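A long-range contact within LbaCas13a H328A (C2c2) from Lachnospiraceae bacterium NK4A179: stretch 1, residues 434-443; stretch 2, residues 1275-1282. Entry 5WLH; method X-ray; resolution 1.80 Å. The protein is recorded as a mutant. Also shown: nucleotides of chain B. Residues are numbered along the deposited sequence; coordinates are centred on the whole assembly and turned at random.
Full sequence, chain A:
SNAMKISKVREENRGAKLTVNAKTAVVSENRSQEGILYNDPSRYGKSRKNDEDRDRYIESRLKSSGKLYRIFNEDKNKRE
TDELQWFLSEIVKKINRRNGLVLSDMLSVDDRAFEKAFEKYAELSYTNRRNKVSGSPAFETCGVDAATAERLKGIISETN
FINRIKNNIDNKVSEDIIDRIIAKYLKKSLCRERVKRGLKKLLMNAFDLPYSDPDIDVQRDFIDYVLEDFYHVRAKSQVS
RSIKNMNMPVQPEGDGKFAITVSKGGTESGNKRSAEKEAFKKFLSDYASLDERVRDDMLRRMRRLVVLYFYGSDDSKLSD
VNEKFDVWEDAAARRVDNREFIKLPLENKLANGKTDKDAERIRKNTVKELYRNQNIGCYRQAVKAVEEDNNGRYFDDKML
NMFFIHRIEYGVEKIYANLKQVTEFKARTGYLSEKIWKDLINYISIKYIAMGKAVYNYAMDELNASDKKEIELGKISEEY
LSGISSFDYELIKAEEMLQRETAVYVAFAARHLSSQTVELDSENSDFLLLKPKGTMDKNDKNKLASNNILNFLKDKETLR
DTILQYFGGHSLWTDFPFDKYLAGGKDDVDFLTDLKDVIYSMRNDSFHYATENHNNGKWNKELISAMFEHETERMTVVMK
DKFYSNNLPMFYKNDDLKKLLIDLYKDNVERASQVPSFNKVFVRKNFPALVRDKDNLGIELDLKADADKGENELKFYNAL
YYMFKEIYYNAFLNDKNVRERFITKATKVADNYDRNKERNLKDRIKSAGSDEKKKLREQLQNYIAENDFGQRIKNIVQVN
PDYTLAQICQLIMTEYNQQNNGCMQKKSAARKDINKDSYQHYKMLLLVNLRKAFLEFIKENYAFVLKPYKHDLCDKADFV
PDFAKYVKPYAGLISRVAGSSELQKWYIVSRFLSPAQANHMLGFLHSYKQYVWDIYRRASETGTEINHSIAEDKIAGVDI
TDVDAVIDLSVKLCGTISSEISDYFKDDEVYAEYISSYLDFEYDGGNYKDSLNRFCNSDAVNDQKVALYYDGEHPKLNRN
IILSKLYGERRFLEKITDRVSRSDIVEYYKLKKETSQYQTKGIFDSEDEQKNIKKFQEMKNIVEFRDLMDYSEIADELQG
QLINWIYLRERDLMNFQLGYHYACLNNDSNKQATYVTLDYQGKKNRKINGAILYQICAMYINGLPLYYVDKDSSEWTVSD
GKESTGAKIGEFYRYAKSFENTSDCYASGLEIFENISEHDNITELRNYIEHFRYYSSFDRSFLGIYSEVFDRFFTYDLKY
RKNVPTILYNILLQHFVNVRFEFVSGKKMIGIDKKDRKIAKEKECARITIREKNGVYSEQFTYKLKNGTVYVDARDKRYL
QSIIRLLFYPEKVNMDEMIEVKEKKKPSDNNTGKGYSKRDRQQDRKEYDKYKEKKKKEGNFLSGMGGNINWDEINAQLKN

Stretch 1 (434-443) EKIWKDLINY
Stretch 2 (1275-1282) TYDLKYRK

Residues 434-443 are helical throughout, within a helix that extends past both ends of the stretch; phi/psi values stay near -65/-40, and i to i+4 bonds such as Asn442 N to Lys438 O (2.8 Å) and Tyr443 N to Asp439 O (3.0 Å) set its pitch. The second stretch enters as loop, with Thr1275 at -60/-23 and Tyr1276 at -85/-12, then extends at Asp1277 (-160/111) before turning helical from Leu1278 (-51/-36). Tyr1280 N and Arg1281 N both reach Asp1277 O, at 3.1 and 3.3 Å, and Lys1282 N lies 2.9 Å from Leu1278 O. The nearest pair of CA atoms across the stretches is Asn442 and Asp1277, 5.8 Å apart, although at least 834 positions separate any touching pair in sequence. The contact is small, burying 236 Å² in total.

Asp1277 is the N-cap of the helix that begins at Leu1278. Its CA-to-CB bond points away from the first stretch, and with chi1 t (-170°) its OD1 accepts from Lys1279 N at 2.9 Å with an angle of 158°. Its other carboxylate oxygen, OD2, forms a salt bridge with Lys1279 NZ at 2.7 Å.

The one direct hydrogen bond between the stretches meets the same helix start. Asn442 points toward the second stretch, chi1 t (-179°) and chi2 80°, and its OD1 accepts from Leu1278 N at 2.8 Å and 157°. A first-turn amide has no preceding helical carbonyl to bond, so the side-chain oxygen satisfies it. Water 3 donates to Asn442 OD1 and to Thr1275 O, both at 2.7 Å. Water 2 accepts from Asn442 ND2 at 2.9 Å and donates to Asp1277 OD1 at 2.7 Å; its oxygen is also 2.9 Å from G9 O2'.

Leu1278, chi1 m (-75°) and chi2 t (161°), also points toward the first helix. Its CG is 3.5 Å from Asn442 OD1, and its CD1 is 3.9 Å from Asp439 OD1, a van der Waals contact between a methyl group and a carboxylate oxygen that is hydrogen-bonded elsewhere in the structure.

At the Lys435 end, like charges approach: Lys435 NZ is 3.7 Å from Arg1281 NH1. Lys435 runs m, m, t, t and Arg1281 t, t, p, with chi4 83°. The G5 phosphate offsets this repulsion, as Lys435 NZ donates to OP2 at 2.6 Å and Arg1281 NH2 to OP1 at 2.9 Å and 173°. Water 1 completes the cluster, accepting from Lys435 NZ (3.0 Å) and Arg1281 NH1 (2.9 Å) and donating to G5 OP1 (2.8 Å).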

# COMPACT_ATOMS: atom_id res chain seq x y z
N GLU A 434 19.13 13.52 17.85
CA GLU A 434 19.36 12.27 17.13
C GLU A 434 18.25 11.99 16.12
O GLU A 434 18.53 11.44 15.05
CB GLU A 434 19.53 11.13 18.12
CG GLU A 434 20.75 11.38 19.04
CD GLU A 434 21.87 12.11 18.32
OE1 GLU A 434 22.27 13.21 18.77
OE2 GLU A 434 22.36 11.59 17.28
N LYS A 435 17.01 12.41 16.40
CA LYS A 435 15.99 12.34 15.35
C LYS A 435 16.40 13.19 14.16
O LYS A 435 16.26 12.77 13.01
CB LYS A 435 14.64 12.80 15.87
CG LYS A 435 13.88 11.75 16.63
CD LYS A 435 13.54 10.58 15.73
CE LYS A 435 12.77 9.53 16.52
NZ LYS A 435 12.64 8.25 15.79
N ILE A 436 16.89 14.41 14.41
CA ILE A 436 17.28 15.31 13.33
C ILE A 436 18.51 14.76 12.59
O ILE A 436 18.59 14.84 11.36
CB ILE A 436 17.52 16.73 13.86
CG1 ILE A 436 16.23 17.56 13.77
CG2 ILE A 436 18.62 17.45 13.09
CD1 ILE A 436 15.06 16.94 14.52
N TRP A 437 19.48 14.22 13.32
CA TRP A 437 20.64 13.59 12.69
C TRP A 437 20.20 12.51 11.70
O TRP A 437 20.62 12.50 10.54
CB TRP A 437 21.54 12.99 13.78
CG TRP A 437 22.71 12.12 13.32
CD1 TRP A 437 22.91 10.82 13.63
CD2 TRP A 437 23.84 12.53 12.53
NE1 TRP A 437 24.08 10.37 13.07
CE2 TRP A 437 24.68 11.40 12.41
CE3 TRP A 437 24.24 13.72 11.94
CZ2 TRP A 437 25.89 11.43 11.69
CZ3 TRP A 437 25.45 13.75 11.22
CH2 TRP A 437 26.25 12.61 11.10
N LYS A 438 19.33 11.61 12.15
CA LYS A 438 18.86 10.57 11.24
C LYS A 438 18.00 11.16 10.13
O LYS A 438 17.93 10.58 9.04
CB LYS A 438 18.08 9.51 12.00
CG LYS A 438 18.95 8.70 12.97
CD LYS A 438 18.13 7.63 13.66
CE LYS A 438 18.96 6.84 14.66
NZ LYS A 438 18.99 7.56 15.97
N ASP A 439 17.32 12.28 10.41
CA ASP A 439 16.52 12.99 9.41
C ASP A 439 17.41 13.57 8.31
O ASP A 439 17.06 13.53 7.12
CB ASP A 439 15.74 14.10 10.13
CG ASP A 439 14.63 14.71 9.31
OD1 ASP A 439 14.36 14.30 8.15
OD2 ASP A 439 13.99 15.64 9.88
N LEU A 440 18.58 14.09 8.68
CA LEU A 440 19.52 14.59 7.68
C LEU A 440 20.05 13.46 6.83
O LEU A 440 20.19 13.59 5.61
CB LEU A 440 20.68 15.31 8.37
CG LEU A 440 20.30 16.59 9.11
CD1 LEU A 440 21.56 17.34 9.54
CD2 LEU A 440 19.42 17.48 8.27
N ILE A 441 20.40 12.35 7.47
CA ILE A 441 20.89 11.19 6.72
C ILE A 441 19.77 10.65 5.83
O ILE A 441 20.01 10.28 4.68
CB ILE A 441 21.43 10.14 7.70
CG1 ILE A 441 22.69 10.69 8.38
CG2 ILE A 441 21.75 8.85 6.99
CD1 ILE A 441 23.13 9.83 9.55
N ASN A 442 18.54 10.67 6.34
CA ASN A 442 17.39 10.27 5.52
C ASN A 442 17.32 11.10 4.25
O ASN A 442 17.10 10.57 3.15
CB ASN A 442 16.11 10.46 6.32
CG ASN A 442 14.88 10.05 5.52
OD1 ASN A 442 14.59 8.87 5.43
ND2 ASN A 442 14.17 11.03 4.95
N TYR A 443 17.50 12.41 4.39
CA TYR A 443 17.36 13.29 3.24
C TYR A 443 18.41 12.96 2.18
O TYR A 443 18.09 12.89 0.99
CB TYR A 443 17.47 14.75 3.70
CG TYR A 443 17.06 15.74 2.64
CD1 TYR A 443 15.71 15.98 2.38
CD2 TYR A 443 18.01 16.42 1.90
CE1 TYR A 443 15.33 16.88 1.39
CE2 TYR A 443 17.63 17.32 0.92
CZ TYR A 443 16.30 17.55 0.68
OH TYR A 443 15.95 18.47 -0.29
N THR A 1275 15.63 1.83 7.25
CA THR A 1275 16.51 2.92 7.62
C THR A 1275 16.68 3.93 6.49
O THR A 1275 17.02 5.09 6.75
CB THR A 1275 17.88 2.36 7.99
OG1 THR A 1275 18.36 1.54 6.91
CG2 THR A 1275 17.76 1.50 9.24
N TYR A 1276 16.44 3.52 5.24
CA TYR A 1276 16.78 4.40 4.14
C TYR A 1276 15.69 5.43 3.80
O TYR A 1276 15.98 6.37 3.06
CB TYR A 1276 17.08 3.55 2.92
CG TYR A 1276 15.89 2.89 2.29
CD1 TYR A 1276 15.13 3.56 1.34
CD2 TYR A 1276 15.53 1.58 2.62
CE1 TYR A 1276 14.04 2.97 0.73
CE2 TYR A 1276 14.42 0.96 1.99
CZ TYR A 1276 13.70 1.68 1.05
OH TYR A 1276 12.62 1.14 0.38
N ASP A 1277 14.48 5.30 4.36
CA ASP A 1277 13.44 6.26 4.00
C ASP A 1277 12.36 6.24 5.08
O ASP A 1277 11.62 5.26 5.20
CB ASP A 1277 12.83 5.96 2.63
CG ASP A 1277 11.91 7.07 2.15
OD1 ASP A 1277 11.44 7.88 2.99
OD2 ASP A 1277 11.66 7.17 0.92
N LEU A 1278 12.29 7.34 5.84
CA LEU A 1278 11.30 7.52 6.90
C LEU A 1278 9.89 7.24 6.44
O LEU A 1278 9.06 6.76 7.21
CB LEU A 1278 11.38 8.96 7.42
CG LEU A 1278 12.58 9.28 8.31
CD1 LEU A 1278 12.79 10.78 8.35
CD2 LEU A 1278 12.34 8.72 9.72
N LYS A 1279 9.57 7.59 5.19
CA LYS A 1279 8.17 7.50 4.79
C LYS A 1279 7.71 6.05 4.70
O LYS A 1279 6.52 5.80 4.87
CB LYS A 1279 7.93 8.26 3.49
CG LYS A 1279 8.16 7.50 2.20
CD LYS A 1279 7.66 8.38 1.05
CE LYS A 1279 8.14 7.93 -0.30
NZ LYS A 1279 9.61 8.22 -0.47
N TYR A 1280 8.63 5.09 4.50
CA TYR A 1280 8.26 3.68 4.58
C TYR A 1280 8.29 3.18 6.03
O TYR A 1280 7.34 2.55 6.49
CB TYR A 1280 9.17 2.82 3.70
CG TYR A 1280 9.14 3.26 2.26
CD1 TYR A 1280 7.93 3.53 1.61
CD2 TYR A 1280 10.32 3.45 1.56
CE1 TYR A 1280 7.91 3.95 0.28
CE2 TYR A 1280 10.32 3.86 0.25
CZ TYR A 1280 9.12 4.12 -0.38
OH TYR A 1280 9.18 4.56 -1.70
N ARG A 1281 9.37 3.49 6.76
CA ARG A 1281 9.49 3.03 8.14
C ARG A 1281 8.28 3.44 8.96
O ARG A 1281 7.68 2.62 9.66
CB ARG A 1281 10.75 3.60 8.80
CG ARG A 1281 10.80 3.20 10.30
CD ARG A 1281 12.08 3.65 11.01
NE ARG A 1281 12.07 5.07 11.29
CZ ARG A 1281 11.48 5.62 12.35
NH1 ARG A 1281 11.54 6.94 12.54
NH2 ARG A 1281 10.82 4.85 13.21
N LYS A 1282 7.91 4.72 8.88
CA LYS A 1282 6.91 5.22 9.81
C LYS A 1282 5.50 4.79 9.46
O LYS A 1282 4.60 5.06 10.24
CB LYS A 1282 7.00 6.73 9.91
CG LYS A 1282 8.35 7.14 10.50
CD LYS A 1282 8.29 8.43 11.30
CE LYS A 1282 8.13 9.64 10.39
NZ LYS A 1282 7.87 10.86 11.21
P G B 5 10.25 5.63 16.92
OP1 G B 5 9.51 5.82 15.64
OP2 G B 5 11.25 6.64 17.35
O5' G B 5 9.21 5.50 18.11
C5' G B 5 8.11 4.62 18.04
C4' G B 5 7.36 4.65 19.35
O4' G B 5 8.20 4.10 20.40
C3' G B 5 7.00 6.04 19.87
O3' G B 5 5.82 6.57 19.28
C2' G B 5 6.84 5.79 21.37
O2' G B 5 5.59 5.16 21.62
C1' G B 5 7.96 4.78 21.62
N9 G B 5 9.21 5.45 22.01
C8 G B 5 10.20 5.91 21.17
N7 G B 5 11.20 6.47 21.80
C5 G B 5 10.84 6.38 23.14
C6 G B 5 11.53 6.82 24.30
O6 G B 5 12.62 7.40 24.34
N1 G B 5 10.80 6.55 25.45
C2 G B 5 9.58 5.91 25.48
N2 G B 5 9.04 5.72 26.69
N3 G B 5 8.91 5.49 24.41
C4 G B 5 9.61 5.77 23.29
P A B 28 6.39 3.94 -4.37
OP1 A B 28 7.86 3.87 -4.50
OP2 A B 28 5.51 3.65 -5.52
O5' A B 28 5.99 2.92 -3.22
C5' A B 28 4.67 2.87 -2.76
C4' A B 28 4.62 3.09 -1.27
O4' A B 28 4.82 4.49 -0.95
C3' A B 28 3.30 2.76 -0.61
O3' A B 28 3.11 1.38 -0.43
C2' A B 28 3.42 3.51 0.69
O2' A B 28 4.34 2.84 1.53
C1' A B 28 4.08 4.81 0.21
N9 A B 28 3.06 5.81 -0.15
C8 A B 28 2.61 6.18 -1.39
N7 A B 28 1.65 7.10 -1.33
C5 A B 28 1.49 7.33 0.03
C6 A B 28 0.65 8.20 0.76
N6 A B 28 -0.23 9.05 0.19
N1 A B 28 0.73 8.17 2.10
C2 A B 28 1.62 7.34 2.67
N3 A B 28 2.47 6.50 2.10
C4 A B 28 2.35 6.54 0.76
P G B 9 6.78 13.30 8.64
OP1 G B 9 7.88 13.29 9.64
OP2 G B 9 5.92 14.49 8.50
O5' G B 9 7.38 13.02 7.19
C5' G B 9 8.25 11.92 6.95
C4' G B 9 8.45 11.75 5.46
O4' G B 9 7.23 11.24 4.87
C3' G B 9 8.72 13.02 4.69
O3' G B 9 10.07 13.45 4.77
C2' G B 9 8.28 12.65 3.28
O2' G B 9 9.22 11.76 2.68
C1' G B 9 7.03 11.84 3.60
N9 G B 9 5.82 12.68 3.65
C8 G B 9 5.18 13.21 4.75
N7 G B 9 4.12 13.91 4.45
C5 G B 9 4.05 13.82 3.05
C6 G B 9 3.12 14.36 2.12
O6 G B 9 2.11 15.04 2.36
N1 G B 9 3.44 14.04 0.79
C2 G B 9 4.53 13.30 0.40
N2 G B 9 4.70 13.07 -0.93
N3 G B 9 5.38 12.78 1.26
C4 G B 9 5.10 13.08 2.55
O HOH W 1 9.94 8.30 14.49
O HOH W 2 11.62 10.46 3.65
O HOH W 3 15.46 7.26 7.35